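PDB 6Z34: CymD from Pseudomonas putida, which forms a FadL-family outer membrane channel for the uptake of monoaromatic hydrocarbons, which are thought to leave the barrel by lateral diffusion. Local coordinates for residues 28-40 with 142-156. Sequence-based numbering, arbitrary orientation.
Sequences QGMMLNPATLTQM and SAAYQVNEKLSVGAS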
loop_
_atom_site.group_PDB
_atom_site.type_symbol
_atom_site.label_atom_id
_atom_site.label_comp_id
_atom_site.label_asym_id
_atom_site.label_seq_id
_atom_site.Cartn_x
_atom_site.Cartn_y
_atom_site.Cartn_z
ATOM N N GLN A 28 -3.463 13.645 4.688
ATOM C CA GLN A 28 -3.527 12.275 4.193
ATOM C C GLN A 28 -4.883 11.922 3.596
ATOM O O GLN A 28 -4.982 10.897 2.908
ATOM C CB GLN A 28 -3.168 11.311 5.319
ATOM C CG GLN A 28 -1.709 11.424 5.730
ATOM C CD GLN A 28 -1.477 12.507 6.757
ATOM O OE1 GLN A 28 -2.329 13.387 6.959
ATOM N NE2 GLN A 28 -0.327 12.460 7.414
ATOM N N GLY A 29 -5.916 12.760 3.798
ATOM C CA GLY A 29 -7.189 12.516 3.143
ATOM C C GLY A 29 -7.058 12.396 1.637
ATOM O O GLY A 29 -7.845 11.701 0.994
ATOM N N MET A 30 -6.070 13.075 1.055
ATOM C CA MET A 30 -5.659 12.887 -0.334
ATOM C C MET A 30 -5.625 11.412 -0.740
ATOM O O MET A 30 -5.928 11.055 -1.890
ATOM C CB MET A 30 -4.259 13.494 -0.544
ATOM C CG MET A 30 -4.265 14.885 -1.090
ATOM S SD MET A 30 -2.657 15.646 -1.389
ATOM C CE MET A 30 -1.799 15.365 0.140
ATOM N N MET A 31 -5.216 10.550 0.188
ATOM C CA MET A 31 -5.027 9.138 -0.111
ATOM C C MET A 31 -6.096 8.267 0.516
ATOM O O MET A 31 -5.971 7.046 0.478
ATOM C CB MET A 31 -3.652 8.666 0.359
ATOM C CG MET A 31 -2.485 9.263 -0.420
ATOM S SD MET A 31 -2.442 8.773 -2.163
ATOM C CE MET A 31 -2.714 7.028 -2.030
ATOM N N LEU A 32 -7.127 8.858 1.122
ATOM C CA LEU A 32 -8.212 8.046 1.663
ATOM C C LEU A 32 -9.515 8.566 1.085
ATOM O O LEU A 32 -9.933 8.149 -0.008
ATOM C CB LEU A 32 -8.234 8.065 3.191
ATOM C CG LEU A 32 -8.867 6.782 3.754
ATOM C CD1 LEU A 32 -8.186 6.383 5.053
ATOM C CD2 LEU A 32 -10.378 6.879 3.943
ATOM N N ASN A 33 -10.151 9.498 1.784
ATOM C CA ASN A 33 -11.317 10.178 1.229
ATOM C C ASN A 33 -10.953 11.647 1.091
ATOM O O ASN A 33 -10.947 12.397 2.087
ATOM C CB ASN A 33 -12.569 9.981 2.084
ATOM C CG ASN A 33 -13.814 10.658 1.475
ATOM O OD1 ASN A 33 -13.783 11.172 0.337
ATOM N ND2 ASN A 33 -14.914 10.657 2.231
ATOM N N PRO A 34 -10.610 12.095 -0.114
ATOM C CA PRO A 34 -10.225 13.501 -0.293
ATOM C C PRO A 34 -11.332 14.487 0.049
ATOM O O PRO A 34 -11.032 15.664 0.271
ATOM C CB PRO A 34 -9.833 13.575 -1.778
ATOM C CG PRO A 34 -10.274 12.281 -2.392
ATOM C CD PRO A 34 -10.358 11.275 -1.311
ATOM N N ALA A 35 -12.595 14.054 0.141
ATOM C CA ALA A 35 -13.638 14.982 0.573
ATOM C C ALA A 35 -13.362 15.506 1.974
ATOM O O ALA A 35 -13.804 16.611 2.313
ATOM C CB ALA A 35 -15.019 14.321 0.522
ATOM N N THR A 36 -12.591 14.761 2.789
ATOM C CA THR A 36 -12.360 15.223 4.160
ATOM C C THR A 36 -11.426 16.425 4.223
ATOM O O THR A 36 -11.325 17.051 5.283
ATOM C CB THR A 36 -11.793 14.116 5.051
ATOM O OG1 THR A 36 -10.571 13.622 4.500
ATOM C CG2 THR A 36 -12.839 12.957 5.257
ATOM N N LEU A 37 -10.736 16.750 3.125
ATOM C CA LEU A 37 -9.852 17.907 3.116
ATOM C C LEU A 37 -10.596 19.214 3.331
ATOM O O LEU A 37 -9.993 20.169 3.823
ATOM C CB LEU A 37 -9.087 17.971 1.804
ATOM C CG LEU A 37 -8.228 16.750 1.530
ATOM C CD1 LEU A 37 -7.742 16.807 0.094
ATOM C CD2 LEU A 37 -7.088 16.710 2.545
ATOM N N THR A 38 -11.891 19.283 3.000
ATOM C CA THR A 38 -12.648 20.492 3.332
ATOM C C THR A 38 -12.768 20.718 4.838
ATOM O O THR A 38 -13.123 21.829 5.242
ATOM C CB THR A 38 -14.049 20.481 2.685
ATOM O OG1 THR A 38 -14.832 19.374 3.162
ATOM C CG2 THR A 38 -13.930 20.408 1.188
ATOM N N GLN A 39 -12.451 19.715 5.668
ATOM C CA GLN A 39 -12.428 19.874 7.125
ATOM C C GLN A 39 -11.204 20.658 7.609
ATOM O O GLN A 39 -11.221 21.180 8.728
ATOM C CB GLN A 39 -12.436 18.498 7.806
ATOM C CG GLN A 39 -13.752 18.043 8.404
ATOM C CD GLN A 39 -14.765 17.664 7.356
ATOM O OE1 GLN A 39 -14.704 16.568 6.789
ATOM N NE2 GLN A 39 -15.716 18.562 7.096
ATOM N N MET A 40 -10.137 20.738 6.813
ATOM C CA MET A 40 -8.951 21.462 7.259
ATOM C C MET A 40 -9.186 22.966 7.233
ATOM O O MET A 40 -9.964 23.473 6.426
ATOM C CB MET A 40 -7.744 21.130 6.377
ATOM C CG MET A 40 -7.422 19.632 6.340
ATOM S SD MET A 40 -6.094 19.269 5.187
ATOM C CE MET A 40 -4.686 19.762 6.184
ATOM N N SER A 142 -4.999 16.321 -6.064
ATOM C CA SER A 142 -6.237 16.176 -5.318
ATOM C C SER A 142 -6.936 17.516 -5.204
ATOM O O SER A 142 -6.296 18.574 -5.149
ATOM C CB SER A 142 -5.984 15.614 -3.929
ATOM O OG SER A 142 -7.184 15.148 -3.341
ATOM N N ALA A 143 -8.264 17.454 -5.169
ATOM C CA ALA A 143 -9.089 18.641 -5.026
ATOM C C ALA A 143 -10.344 18.258 -4.264
ATOM O O ALA A 143 -10.786 17.108 -4.319
ATOM C CB ALA A 143 -9.451 19.241 -6.391
ATOM N N ALA A 144 -10.925 19.231 -3.557
ATOM C CA ALA A 144 -12.152 18.981 -2.824
ATOM C C ALA A 144 -12.975 20.265 -2.796
ATOM O O ALA A 144 -12.454 21.372 -2.968
ATOM C CB ALA A 144 -11.864 18.469 -1.408
ATOM N N TYR A 145 -14.281 20.101 -2.601
ATOM C CA TYR A 145 -15.206 21.214 -2.744
ATOM C C TYR A 145 -16.370 21.014 -1.791
ATOM O O TYR A 145 -16.924 19.910 -1.714
ATOM C CB TYR A 145 -15.702 21.329 -4.193
ATOM C CG TYR A 145 -16.676 22.469 -4.434
ATOM C CD1 TYR A 145 -16.240 23.795 -4.456
ATOM C CD2 TYR A 145 -18.034 22.221 -4.647
ATOM C CE1 TYR A 145 -17.134 24.839 -4.686
ATOM C CE2 TYR A 145 -18.942 23.260 -4.872
ATOM C CZ TYR A 145 -18.483 24.569 -4.882
ATOM O OH TYR A 145 -19.360 25.613 -5.114
ATOM N N GLN A 146 -16.719 22.082 -1.063
ATOM C CA GLN A 146 -17.923 22.112 -0.231
ATOM C C GLN A 146 -19.088 22.510 -1.118
ATOM O O GLN A 146 -19.236 23.683 -1.471
ATOM C CB GLN A 146 -17.789 23.100 0.920
ATOM C CG GLN A 146 -17.043 22.595 2.129
ATOM C CD GLN A 146 -16.818 23.696 3.144
ATOM O OE1 GLN A 146 -16.670 24.860 2.778
ATOM N NE2 GLN A 146 -16.798 23.339 4.423
ATOM N N VAL A 147 -19.917 21.534 -1.487
ATOM C CA VAL A 147 -21.115 21.849 -2.253
ATOM C C VAL A 147 -22.049 22.730 -1.432
ATOM O O VAL A 147 -22.552 23.753 -1.915
ATOM C CB VAL A 147 -21.807 20.560 -2.712
ATOM C CG1 VAL A 147 -23.118 20.904 -3.376
ATOM C CG2 VAL A 147 -20.863 19.742 -3.657
ATOM N N ASN A 148 -22.255 22.376 -0.171
ATOM C CA ASN A 148 -23.038 23.200 0.737
ATOM C C ASN A 148 -22.566 22.887 2.150
ATOM O O ASN A 148 -21.522 22.247 2.334
ATOM C CB ASN A 148 -24.542 22.936 0.564
ATOM C CG ASN A 148 -24.882 21.467 0.703
ATOM O OD1 ASN A 148 -24.578 20.845 1.721
ATOM N ND2 ASN A 148 -25.488 20.896 -0.333
ATOM N N GLU A 149 -23.362 23.296 3.139
ATOM C CA GLU A 149 -23.000 23.102 4.535
ATOM C C GLU A 149 -23.030 21.633 4.953
ATOM O O GLU A 149 -22.435 21.281 5.977
ATOM C CB GLU A 149 -23.930 23.930 5.430
ATOM C CG GLU A 149 -25.435 23.687 5.204
ATOM C CD GLU A 149 -25.982 24.374 3.953
ATOM O OE1 GLU A 149 -25.322 25.301 3.432
ATOM O OE2 GLU A 149 -27.076 23.979 3.492
ATOM N N LYS A 150 -23.701 20.768 4.200
ATOM C CA LYS A 150 -23.732 19.351 4.543
ATOM C C LYS A 150 -22.881 18.466 3.633
ATOM O O LYS A 150 -22.295 17.494 4.115
ATOM C CB LYS A 150 -25.175 18.839 4.527
ATOM C CG LYS A 150 -26.078 19.488 5.547
ATOM C CD LYS A 150 -27.439 18.817 5.534
ATOM C CE LYS A 150 -28.353 19.381 6.613
ATOM N NZ LYS A 150 -27.587 19.596 7.871
ATOM N N LEU A 151 -22.788 18.783 2.342
ATOM C CA LEU A 151 -22.186 17.907 1.347
ATOM C C LEU A 151 -20.807 18.411 0.924
ATOM O O LEU A 151 -20.658 19.570 0.523
ATOM C CB LEU A 151 -23.095 17.788 0.119
ATOM C CG LEU A 151 -22.422 16.954 -0.980
ATOM C CD1 LEU A 151 -22.297 15.490 -0.556
ATOM C CD2 LEU A 151 -23.170 17.060 -2.289
ATOM N N SER A 152 -19.804 17.529 1.013
ATOM C CA SER A 152 -18.463 17.758 0.489
ATOM C C SER A 152 -18.118 16.640 -0.482
ATOM O O SER A 152 -18.383 15.464 -0.201
ATOM C CB SER A 152 -17.420 17.789 1.603
ATOM O OG SER A 152 -17.299 19.088 2.146
ATOM N N VAL A 153 -17.519 17.003 -1.615
ATOM C CA VAL A 153 -17.017 16.045 -2.587
ATOM C C VAL A 153 -15.516 16.253 -2.783
ATOM O O VAL A 153 -14.979 17.342 -2.561
ATOM C CB VAL A 153 -17.746 16.162 -3.935
ATOM C CG1 VAL A 153 -19.237 15.821 -3.789
ATOM C CG2 VAL A 153 -17.528 17.550 -4.531
ATOM N N GLY A 154 -14.842 15.187 -3.228
ATOM C CA GLY A 154 -13.405 15.231 -3.437
ATOM C C GLY A 154 -12.917 14.095 -4.312
ATOM O O GLY A 154 -13.517 13.011 -4.374
ATOM N N ALA A 155 -11.786 14.347 -4.966
ATOM C CA ALA A 155 -11.211 13.376 -5.875
ATOM C C ALA A 155 -9.705 13.548 -5.874
ATOM O O ALA A 155 -9.187 14.617 -5.513
ATOM C CB ALA A 155 -11.747 13.524 -7.301
ATOM N N SER A 156 -9.012 12.462 -6.240
ATOM C CA SER A 156 -7.582 12.485 -6.489
ATOM C C SER A 156 -7.304 11.708 -7.763
ATOM O O SER A 156 -8.028 10.767 -8.104
ATOM C CB SER A 156 -6.787 11.851 -5.357
ATOM O OG SER A 156 -7.061 12.489 -4.139
#
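Two peptide faces meet across this contact: Gly154-Ala155 of the hairpin of strands 131-146 and 151-171 receives the CG corner of Pro34, 3.6 Å from Ala155 N, and the Pro34-Ala35 peptide lies over Gly154, its Ala35 N 3.9 Å from Gly154 CA. CB at the proline ring's edge abuts Ser142 OG. This illustrates how a FadL-type barrel holds its N-terminal hatch: the 3-10 segment 34-39 lies against the inner wall, where the facing residues Ser142, Ala144, Ser152 and Gly154 are small. Asn33 OD1 takes the Ala35 N-H in an Asx turn, the donor lying well above the amide's carbonyl plane, and its ND2 reaches Ala21 O and Leu226 O. Ala144 CB touches both Pro34 O, at 3.4 Å, and Thr38 CG2. With chi1 at 62°, Thr38 sets OG1 between its backbone N and carbonyl carbon, where it hydrogen-bonds Ser152 OG, 2.7 Å away, and Thr38 CB packs on Gln146 CG. At the other end Met30 CG presses tightly on Ser142 CB, 3.4 Å away. Met30 O, also weakly bonded to Arg223, receives the Ser156 hydroxyl in its carbonyl plane, on a lone pair, with OG 2.9 Å from O and a C=O...OG angle of 132°.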